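Local coordinates for protein LysR family transcriptional regulator (Vibrio vulnificus, PDB 5B7H) that probably acts as a DNA-binding LysR-type transcription factor of the OxyR kind, this chain being its regulatory domain, which probably senses hydrogen peroxide, at residues A[108-120]-A[133-147]. The protein carries 1 engineered substitution. Numbering follows the deposited sequence.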
ATOM      1  N   TYR A 108       9.949 -24.581  11.546  1.00 20.21           N
ATOM      2  CA  TYR A 108       8.678 -24.684  10.824  1.00 18.76           C
ATOM      3  C   TYR A 108       7.894 -25.924  11.247  1.00 19.74           C
ATOM      4  O   TYR A 108       6.663 -25.875  11.333  1.00 21.29           O
ATOM      5  CB  TYR A 108       8.913 -24.741   9.326  1.00 24.87           C
ATOM      6  CG  TYR A 108       9.542 -23.515   8.738  1.00 24.09           C
ATOM      7  CD1 TYR A 108       9.102 -22.243   9.076  1.00 21.16           C
ATOM      8  CD2 TYR A 108      10.566 -23.639   7.817  1.00 20.78           C
ATOM      9  CE1 TYR A 108       9.684 -21.113   8.502  1.00 18.31           C
ATOM     10  CE2 TYR A 108      11.152 -22.520   7.229  1.00 19.02           C
ATOM     11  CZ  TYR A 108      10.706 -21.270   7.576  1.00 22.39           C
ATOM     12  OH  TYR A 108      11.305 -20.137   7.026  1.00 21.90           O
ATOM     13  N   ASP A 109       8.584 -27.044  11.491  1.00 22.15           N
ATOM     14  CA  ASP A 109       7.900 -28.290  11.839  1.00 24.28           C
ATOM     15  C   ASP A 109       7.113 -28.182  13.138  1.00 30.16           C
ATOM     16  O   ASP A 109       6.184 -28.971  13.356  1.00 29.79           O
ATOM     17  CB  ASP A 109       8.901 -29.453  11.967  1.00 27.51           C
ATOM     18  CG  ASP A 109       8.212 -30.808  11.967  1.00 34.20           C
ATOM     19  OD1 ASP A 109       8.455 -31.607  12.891  1.00 40.56           O
ATOM     20  OD2 ASP A 109       7.374 -31.038  11.053  1.00 31.78           O
ATOM     21  N   ASP A 110       7.471 -27.250  14.009  1.00 25.08           N
ATOM     22  CA  ASP A 110       6.772 -27.087  15.278  1.00 25.42           C
ATOM     23  C   ASP A 110       5.611 -26.103  15.213  1.00 24.44           C
ATOM     24  O   ASP A 110       4.848 -26.017  16.189  1.00 28.60           O
ATOM     25  CB  ASP A 110       7.746 -26.628  16.372  1.00 28.65           C
ATOM     26  CG  ASP A 110       8.782 -27.690  16.720  1.00 33.70           C
ATOM     27  OD1 ASP A 110       9.863 -27.291  17.213  1.00 35.11           O
ATOM     28  OD2 ASP A 110       8.520 -28.906  16.517  1.00 36.62           O
ATOM     29  N   LEU A 111       5.453 -25.383  14.097  1.00 21.72           N
ATOM     30  CA  LEU A 111       4.336 -24.465  13.944  1.00 20.44           C
ATOM     31  C   LEU A 111       3.076 -25.282  13.685  1.00 22.29           C
ATOM     32  O   LEU A 111       3.149 -26.400  13.191  1.00 24.63           O
ATOM     33  CB  LEU A 111       4.554 -23.576  12.726  1.00 18.86           C
ATOM     34  CG  LEU A 111       5.735 -22.625  12.788  1.00 22.61           C
ATOM     35  CD1 LEU A 111       5.768 -21.847  11.459  1.00 18.92           C
ATOM     36  CD2 LEU A 111       5.586 -21.661  13.968  1.00 30.63           C
ATOM     37  N   PRO A 112       1.901 -24.734  13.981  1.00 21.93           N
ATOM     38  CA  PRO A 112       0.673 -25.430  13.597  1.00 22.00           C
ATOM     39  C   PRO A 112       0.541 -25.445  12.079  1.00 21.25           C
ATOM     40  O   PRO A 112       1.029 -24.548  11.386  1.00 19.04           O
ATOM     41  CB  PRO A 112      -0.432 -24.569  14.218  1.00 26.96           C
ATOM     42  CG  PRO A 112       0.241 -23.728  15.249  1.00 24.21           C
ATOM     43  CD  PRO A 112       1.628 -23.493  14.732  1.00 23.49           C
ATOM     44  N   ASP A 113      -0.135 -26.479  11.571  1.00 23.19           N
ATOM     45  CA  ASP A 113      -0.524 -26.467  10.162  1.00 19.43           C
ATOM     46  C   ASP A 113      -1.314 -25.195   9.853  1.00 20.13           C
ATOM     47  O   ASP A 113      -2.044 -24.690  10.706  1.00 21.82           O
ATOM     48  CB  ASP A 113      -1.414 -27.679   9.878  1.00 21.69           C
ATOM     49  CG  ASP A 113      -0.622 -28.979   9.835  1.00 32.11           C
ATOM     50  OD1 ASP A 113      -1.262 -30.049   9.704  1.00 35.86           O
ATOM     51  OD2 ASP A 113       0.631 -28.939   9.917  1.00 29.31           O
ATOM     52  N   GLU A 114      -1.126 -24.662   8.624  1.00 16.65           N
ATOM     53  CA  GLU A 114      -1.877 -23.495   8.133  1.00 15.73           C
ATOM     54  C   GLU A 114      -1.630 -22.248   8.974  1.00 19.61           C
ATOM     55  O   GLU A 114      -2.478 -21.352   9.023  1.00 20.17           O
ATOM     56  CB  GLU A 114      -3.396 -23.732   8.061  1.00 18.96           C
ATOM     57  CG  GLU A 114      -3.795 -25.019   7.393  1.00 25.93           C
ATOM     58  CD  GLU A 114      -5.275 -25.086   7.002  1.00 31.83           C
ATOM     59  OE1 GLU A 114      -5.611 -25.940   6.154  1.00 34.26           O
ATOM     60  OE2 GLU A 114      -6.094 -24.292   7.510  1.00 31.90           O
ATOM     61  N   SER A 115      -0.478 -22.127   9.618  1.00 15.30           N
ATOM     62  CA  SER A 115      -0.210 -20.920  10.408  1.00 14.33           C
ATOM     63  C   SER A 115       0.588 -19.858   9.677  1.00 12.95           C
ATOM     64  O   SER A 115       0.728 -18.749  10.200  1.00 14.09           O
ATOM     65  CB  SER A 115       0.498 -21.277  11.718  1.00 19.49           C
ATOM     66  OG  SER A 115       1.760 -21.914  11.443  1.00 20.63           O
ATOM     67  N   VAL A 116       1.137 -20.164   8.509  1.00 13.15           N
ATOM     68  CA  VAL A 116       1.963 -19.213   7.765  1.00 12.49           C
ATOM     69  C   VAL A 116       1.103 -18.591   6.679  1.00 11.26           C
ATOM     70  O   VAL A 116       0.643 -19.297   5.775  1.00 12.13           O
ATOM     71  CB  VAL A 116       3.184 -19.911   7.154  1.00 11.77           C
ATOM     72  CG1 VAL A 116       3.976 -18.893   6.320  1.00 13.33           C
ATOM     73  CG2 VAL A 116       4.001 -20.492   8.244  1.00 12.40           C
ATOM     74  N   PHE A 117       0.884 -17.281   6.743  1.00 10.90           N
ATOM     75  CA  PHE A 117       0.087 -16.584   5.737  1.00 10.19           C
ATOM     76  C   PHE A 117       1.034 -15.966   4.709  1.00 12.27           C
ATOM     77  O   PHE A 117       2.125 -15.489   5.060  1.00 14.51           O
ATOM     78  CB  PHE A 117      -0.767 -15.472   6.394  1.00 12.58           C
ATOM     79  CG  PHE A 117      -1.961 -15.995   7.142  1.00 14.34           C
ATOM     80  CD1 PHE A 117      -3.231 -15.947   6.533  1.00 13.21           C
ATOM     81  CD2 PHE A 117      -1.823 -16.629   8.398  1.00 15.11           C
ATOM     82  CE1 PHE A 117      -4.378 -16.420   7.221  1.00 14.00           C
ATOM     83  CE2 PHE A 117      -2.948 -17.118   9.095  1.00 16.72           C
ATOM     84  CZ  PHE A 117      -4.223 -17.023   8.494  1.00 18.58           C
ATOM     85  N   LEU A 118       0.652 -16.050   3.436  1.00 11.52           N
ATOM     86  CA  LEU A 118       1.488 -15.542   2.344  1.00 14.06           C
ATOM     87  C   LEU A 118       0.630 -14.769   1.359  1.00 14.23           C
ATOM     88  O   LEU A 118      -0.564 -15.044   1.216  1.00 13.85           O
ATOM     89  CB  LEU A 118       2.119 -16.675   1.523  1.00 12.82           C
ATOM     90  CG  LEU A 118       3.052 -17.547   2.380  1.00 12.96           C
ATOM     91  CD1 LEU A 118       3.430 -18.815   1.615  1.00 12.58           C
ATOM     92  CD2 LEU A 118       4.315 -16.786   2.820  1.00 11.70           C
ATOM     93  N   LEU A 119       1.254 -13.793   0.685  1.00 10.00           N
ATOM     94  CA  LEU A 119       0.595 -13.165  -0.450  1.00  9.29           C
ATOM     95  C   LEU A 119       0.359 -14.172  -1.578  1.00 13.20           C
ATOM     96  O   LEU A 119       1.100 -15.161  -1.752  1.00 14.50           O
ATOM     97  CB  LEU A 119       1.457 -12.034  -1.024  1.00  8.81           C
ATOM     98  CG  LEU A 119       1.687 -10.883  -0.051  1.00  8.57           C
ATOM     99  CD1 LEU A 119       2.813  -9.974  -0.570  1.00 10.98           C
ATOM    100  CD2 LEU A 119       0.384 -10.020   0.161  1.00 11.86           C
ATOM    101  N   GLU A 120      -0.680 -13.903  -2.374  1.00 13.40           N
ATOM    102  CA  GLU A 120      -0.914 -14.635  -3.621  1.00 14.31           C
ATOM    103  C   GLU A 120       0.313 -14.507  -4.578  1.00 25.38           C
ATOM    104  O   GLU A 120       1.109 -13.584  -4.466  1.00 19.56           O
ATOM    105  CB  GLU A 120      -2.091 -14.003  -4.358  1.00 19.36           C
ATOM    106  CG  GLU A 120      -3.422 -14.046  -3.668  1.00 29.10           C
ATOM    107  CD  GLU A 120      -4.537 -13.448  -4.558  1.00 38.22           C
ATOM    108  OE1 GLU A 120      -4.185 -12.676  -5.497  1.00 36.10           O
ATOM    109  OE2 GLU A 120      -5.745 -13.750  -4.318  1.00 35.03           O
ATOM    110  N   CYS A 133      13.988 -18.396   2.826  1.00 15.13           N
ATOM    111  CA  CYS A 133      13.808 -18.832   4.207  1.00 16.67           C
ATOM    112  C   CYS A 133      13.526 -20.319   4.315  1.00 21.08           C
ATOM    113  O   CYS A 133      13.296 -20.814   5.422  1.00 20.37           O
ATOM    114  CB  CYS A 133      12.698 -18.025   4.909  1.00 15.85           C
ATOM    115  SG  CYS A 133      13.008 -16.261   4.854  1.00 16.04           S
ATOM    116  N   LYS A 134      13.560 -21.041   3.201  1.00 18.21           N
ATOM    117  CA  LYS A 134      13.611 -22.502   3.220  1.00 21.04           C
ATOM    118  C   LYS A 134      12.341 -23.128   3.780  1.00 20.97           C
ATOM    119  O   LYS A 134      12.405 -24.138   4.500  1.00 23.22           O
ATOM    120  CB  LYS A 134      14.845 -23.008   3.989  1.00 22.75           C
ATOM    121  CG  LYS A 134      16.185 -22.532   3.423  1.00 28.97           C
ATOM    122  CD  LYS A 134      16.252 -22.908   1.970  1.00 38.27           C
ATOM    123  CE  LYS A 134      17.480 -23.761   1.622  1.00 52.68           C
ATOM    124  NZ  LYS A 134      17.173 -24.721   0.488  1.00 51.50           N
ATOM    125  N   LEU A 135      11.184 -22.561   3.459  1.00 18.40           N
ATOM    126  CA  LEU A 135       9.911 -23.150   3.873  1.00 17.66           C
ATOM    127  C   LEU A 135       9.546 -24.197   2.827  1.00 19.35           C
ATOM    128  O   LEU A 135       9.078 -23.866   1.735  1.00 23.16           O
ATOM    129  CB  LEU A 135       8.828 -22.066   4.007  1.00 16.05           C
ATOM    130  CG  LEU A 135       7.399 -22.568   4.309  1.00 16.05           C
ATOM    131  CD1 LEU A 135       7.472 -23.472   5.560  1.00 23.43           C
ATOM    132  CD2 LEU A 135       6.461 -21.406   4.496  1.00 18.14           C
ATOM    133  N   THR A 136       9.743 -25.476   3.162  1.00 19.65           N
ATOM    134  CA  THR A 136       9.403 -26.528   2.225  1.00 23.12           C
ATOM    135  C   THR A 136       8.149 -27.299   2.603  1.00 29.03           C
ATOM    136  O   THR A 136       7.615 -28.021   1.758  1.00 30.33           O
ATOM    137  CB  THR A 136      10.585 -27.488   2.069  1.00 22.72           C
ATOM    138  OG1 THR A 136      10.854 -28.091   3.335  1.00 27.74           O
ATOM    139  CG2 THR A 136      11.828 -26.714   1.629  1.00 30.75           C
ATOM    140  N   ASP A 137       7.635 -27.141   3.825  1.00 19.70           N
ATOM    141  CA  ASP A 137       6.448 -27.895   4.248  1.00 23.02           C
ATOM    142  C   ASP A 137       5.184 -27.111   3.923  1.00 21.46           C
ATOM    143  O   ASP A 137       4.799 -26.201   4.669  1.00 19.38           O
ATOM    144  CB  ASP A 137       6.505 -28.207   5.733  1.00 29.59           C
ATOM    145  CG  ASP A 137       5.381 -29.140   6.177  1.00 26.09           C
ATOM    146  OD1 ASP A 137       5.446 -29.612   7.335  1.00 28.98           O
ATOM    147  OD2 ASP A 137       4.444 -29.429   5.374  1.00 25.68           O
ATOM    148  N   LYS A 138       4.536 -27.475   2.805  1.00 21.89           N
ATOM    149  CA  LYS A 138       3.362 -26.750   2.328  1.00 20.39           C
ATOM    150  C   LYS A 138       2.196 -26.822   3.300  1.00 20.91           C
ATOM    151  O   LYS A 138       1.325 -25.946   3.261  1.00 21.50           O
ATOM    152  CB  LYS A 138       2.902 -27.322   0.981  1.00 32.52           C
ATOM    153  CG  LYS A 138       3.756 -26.883  -0.220  1.00 40.25           C
ATOM    154  CD  LYS A 138       3.391 -27.667  -1.496  1.00 43.22           C
ATOM    155  CE  LYS A 138       2.100 -28.489  -1.329  1.00 52.45           C
ATOM    156  NZ  LYS A 138       1.710 -29.281  -2.544  1.00 59.09           N
ATOM    157  N   GLU A 139       2.155 -27.835   4.167  1.00 20.43           N
ATOM    158  CA  GLU A 139       1.067 -27.936   5.125  1.00 20.25           C
ATOM    159  C   GLU A 139       1.052 -26.788   6.126  1.00 22.16           C
ATOM    160  O   GLU A 139       0.011 -26.550   6.758  1.00 21.45           O
ATOM    161  CB  GLU A 139       1.096 -29.263   5.872  1.00 27.96           C
ATOM    162  CG  GLU A 139       0.499 -30.400   5.075  1.00 40.07           C
ATOM    163  CD  GLU A 139       0.381 -31.684   5.887  1.00 61.67           C
ATOM    164  OE1 GLU A 139       1.422 -32.198   6.360  1.00 67.48           O
ATOM    165  OE2 GLU A 139      -0.757 -32.181   6.055  1.00 73.90           O
ATOM    166  N   LYS A 140       2.173 -26.101   6.295  1.00 18.07           N
ATOM    167  CA  LYS A 140       2.185 -24.987   7.231  1.00 18.33           C
ATOM    168  C   LYS A 140       1.555 -23.746   6.643  1.00 17.58           C
ATOM    169  O   LYS A 140       1.368 -22.755   7.367  1.00 16.30           O
ATOM    170  CB  LYS A 140       3.598 -24.671   7.725  1.00 15.72           C
ATOM    171  CG  LYS A 140       4.303 -25.870   8.383  1.00 17.06           C
ATOM    172  CD  LYS A 140       3.429 -26.476   9.451  1.00 18.32           C
ATOM    173  CE  LYS A 140       4.101 -27.659  10.155  1.00 23.54           C
ATOM    174  NZ  LYS A 140       3.172 -28.264  11.164  1.00 24.53           N
ATOM    175  N   ILE A 141       1.263 -23.726   5.349  1.00 15.12           N
ATOM    176  CA  ILE A 141       0.808 -22.490   4.717  1.00 15.26           C
ATOM    177  C   ILE A 141      -0.715 -22.424   4.792  1.00 15.51           C
ATOM    178  O   ILE A 141      -1.421 -23.378   4.424  1.00 15.76           O
ATOM    179  CB  ILE A 141       1.287 -22.410   3.255  1.00 17.11           C
ATOM    180  CG1 ILE A 141       2.812 -22.421   3.156  1.00 18.30           C
ATOM    181  CG2 ILE A 141       0.600 -21.230   2.495  1.00 16.54           C
ATOM    182  CD1 ILE A 141       3.286 -22.653   1.712  1.00 22.63           C
ATOM    183  N   ASN A 142      -1.230 -21.303   5.275  1.00 14.55           N
ATOM    184  CA  ASN A 142      -2.671 -21.139   5.352  1.00 15.89           C
ATOM    185  C   ASN A 142      -3.265 -21.012   3.949  1.00 15.75           C
ATOM    186  O   ASN A 142      -2.711 -20.314   3.092  1.00 17.17           O
ATOM    187  CB  ASN A 142      -3.016 -19.865   6.143  1.00 16.29           C
ATOM    188  CG  ASN A 142      -4.506 -19.826   6.516  1.00 19.41           C
ATOM    189  OD1 ASN A 142      -5.352 -19.525   5.665  1.00 18.98           O
ATOM    190  ND2 ASN A 142      -4.831 -20.203   7.766  1.00 19.20           N
ATOM    191  N   PRO A 143      -4.383 -21.683   3.670  1.00 17.64           N
ATOM    192  CA  PRO A 143      -4.954 -21.608   2.316  1.00 17.56           C
ATOM    193  C   PRO A 143      -5.572 -20.266   1.947  1.00 18.18           C
ATOM    194  O   PRO A 143      -5.812 -20.046   0.748  1.00 18.60           O
ATOM    195  CB  PRO A 143      -6.025 -22.695   2.321  1.00 19.25           C
ATOM    196  CG  PRO A 143      -6.345 -22.918   3.793  1.00 23.92           C
ATOM    197  CD  PRO A 143      -5.035 -22.713   4.501  1.00 19.03           C
ATOM    198  N   PHE A 144      -5.806 -19.360   2.888  1.00 15.23           N
ATOM    199  CA  PHE A 144      -6.328 -18.041   2.542  1.00 14.18           C
ATOM    200  C   PHE A 144      -5.141 -17.140   2.207  1.00 15.48           C
ATOM    201  O   PHE A 144      -4.335 -16.803   3.087  1.00 16.46           O
ATOM    202  CB  PHE A 144      -7.151 -17.481   3.692  1.00 15.73           C
ATOM    203  CG  PHE A 144      -7.742 -16.136   3.387  1.00 16.71           C
ATOM    204  CD1 PHE A 144      -7.073 -14.954   3.738  1.00 16.81           C
ATOM    205  CD2 PHE A 144      -8.947 -16.068   2.704  1.00 18.58           C
ATOM    206  CE1 PHE A 144      -7.662 -13.736   3.447  1.00 15.27           C
ATOM    207  CE2 PHE A 144      -9.513 -14.852   2.409  1.00 19.34           C
ATOM    208  CZ  PHE A 144      -8.874 -13.712   2.757  1.00 13.92           C
ATOM    209  N   SER A 145      -5.035 -16.753   0.941  1.00 14.19           N
ATOM    210  CA  SER A 145      -3.933 -15.917   0.505  1.00 13.61           C
ATOM    211  C   SER A 145      -4.235 -14.445   0.720  1.00 13.51           C
ATOM    212  O   SER A 145      -5.345 -13.976   0.462  1.00 15.47           O
ATOM    213  CB  SER A 145      -3.664 -16.139  -0.972  1.00 16.07           C
ATOM    214  OG  SER A 145      -3.336 -17.499  -1.199  1.00 19.05           O
ATOM    215  N   ALA A 146      -3.214 -13.716   1.147  1.00 12.55           N
ATOM    216  CA  ALA A 146      -3.307 -12.277   1.316  1.00 10.98           C
ATOM    217  C   ALA A 146      -3.115 -11.566  -0.014  1.00 11.80           C
ATOM    218  O   ALA A 146      -2.528 -12.096  -0.959  1.00 10.73           O
ATOM    219  CB  ALA A 146      -2.248 -11.753   2.315  1.00 15.03           C
ATOM    220  N   THR A 147      -3.650 -10.356  -0.090  1.00 10.29           N
ATOM    221  CA  THR A 147      -3.582  -9.575  -1.316  1.00  9.91           C
ATOM    222  C   THR A 147      -2.838  -8.246  -1.162  1.00 11.16           C
ATOM    223  O   THR A 147      -2.684  -7.530  -2.151  1.00 15.89           O
ATOM    224  CB  THR A 147      -5.004  -9.384  -1.853  1.00 16.17           C
ATOM    225  OG1 THR A 147      -5.839  -9.106  -0.713  1.00 19.48           O
ATOM    226  CG2 THR A 147      -5.479 -10.701  -2.417  1.00 14.14           C
TER
HETATM  227  O   HOH W   1       4.515 -30.677  11.802  1.00 35.31           O
HETATM  228  O   HOH W   2       7.609 -29.684   8.866  1.00 39.08           O
HETATM  229  O   HOH W   3      -1.682 -17.726   3.020  1.00 15.38           O
HETATM  230  O   HOH W   4      -3.036  -9.780  -4.776  1.00 31.97           O
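Val116 bridges to Ile141, and Leu119 to Ala146, in two single parallel bridges between the chains that lead into and out of helix 124-132 in the LysR regulatory domain. At the first bridge Val116 N donates to Lys140 O (2.8 Å) and Asn142 N to Val116 O; at the second, Ala146 N reaches Leu118 O and Glu120 N reaches Ala146 O. The register slips by two residues in between, and there a water accepts from Leu118 N while hydrogen-bonding to Asn142 O and Phe144 O.

Asn142 works over this break. With CG anti to the backbone N (chi1 -167°), the side chain lies alongside Phe117, its amide stacked 15° from parallel on the ring and CB 3.7 Å from the ring centroid. In that pose ND2 donates to Glu114 O (2.9 Å), nearly in the amide plane, and OD1 takes Phe144 N in an Asx turn, so both amide ends are held. The second subunit packs on Phe117 through its Leu48.

Where 108-115 meets 138-140, Lys140 bends at chi2 (-52°), which turns NZ to Leu111 O (2.8 Å) and into a salt bridge with Asp113 OD2 (2.9 Å); a water also accepts from NZ. This positive charge probably offsets the repulsion between the nearby carboxylates of Asp109 and Asp137, which another water bridges. At this same end Tyr108 OH donates to Cys133 O (2.6 Å), approaching from above the carbonyl plane, while Leu135 CD1 sits over one ring face, 3.9 Å from its centroid. Phe164 of strand 163-166 touches Tyr108, Leu118, Cys133 and Leu135.

Backbone bonds from Ser115 and Phe117 to Thr162, and one from Phe117 O to Thr163 OG1, tie 108-120 to the start of edge strand 163-166, as suits an alpha/beta subdomain of the periplasmic-binding-protein fold that LysR regulatory domains share.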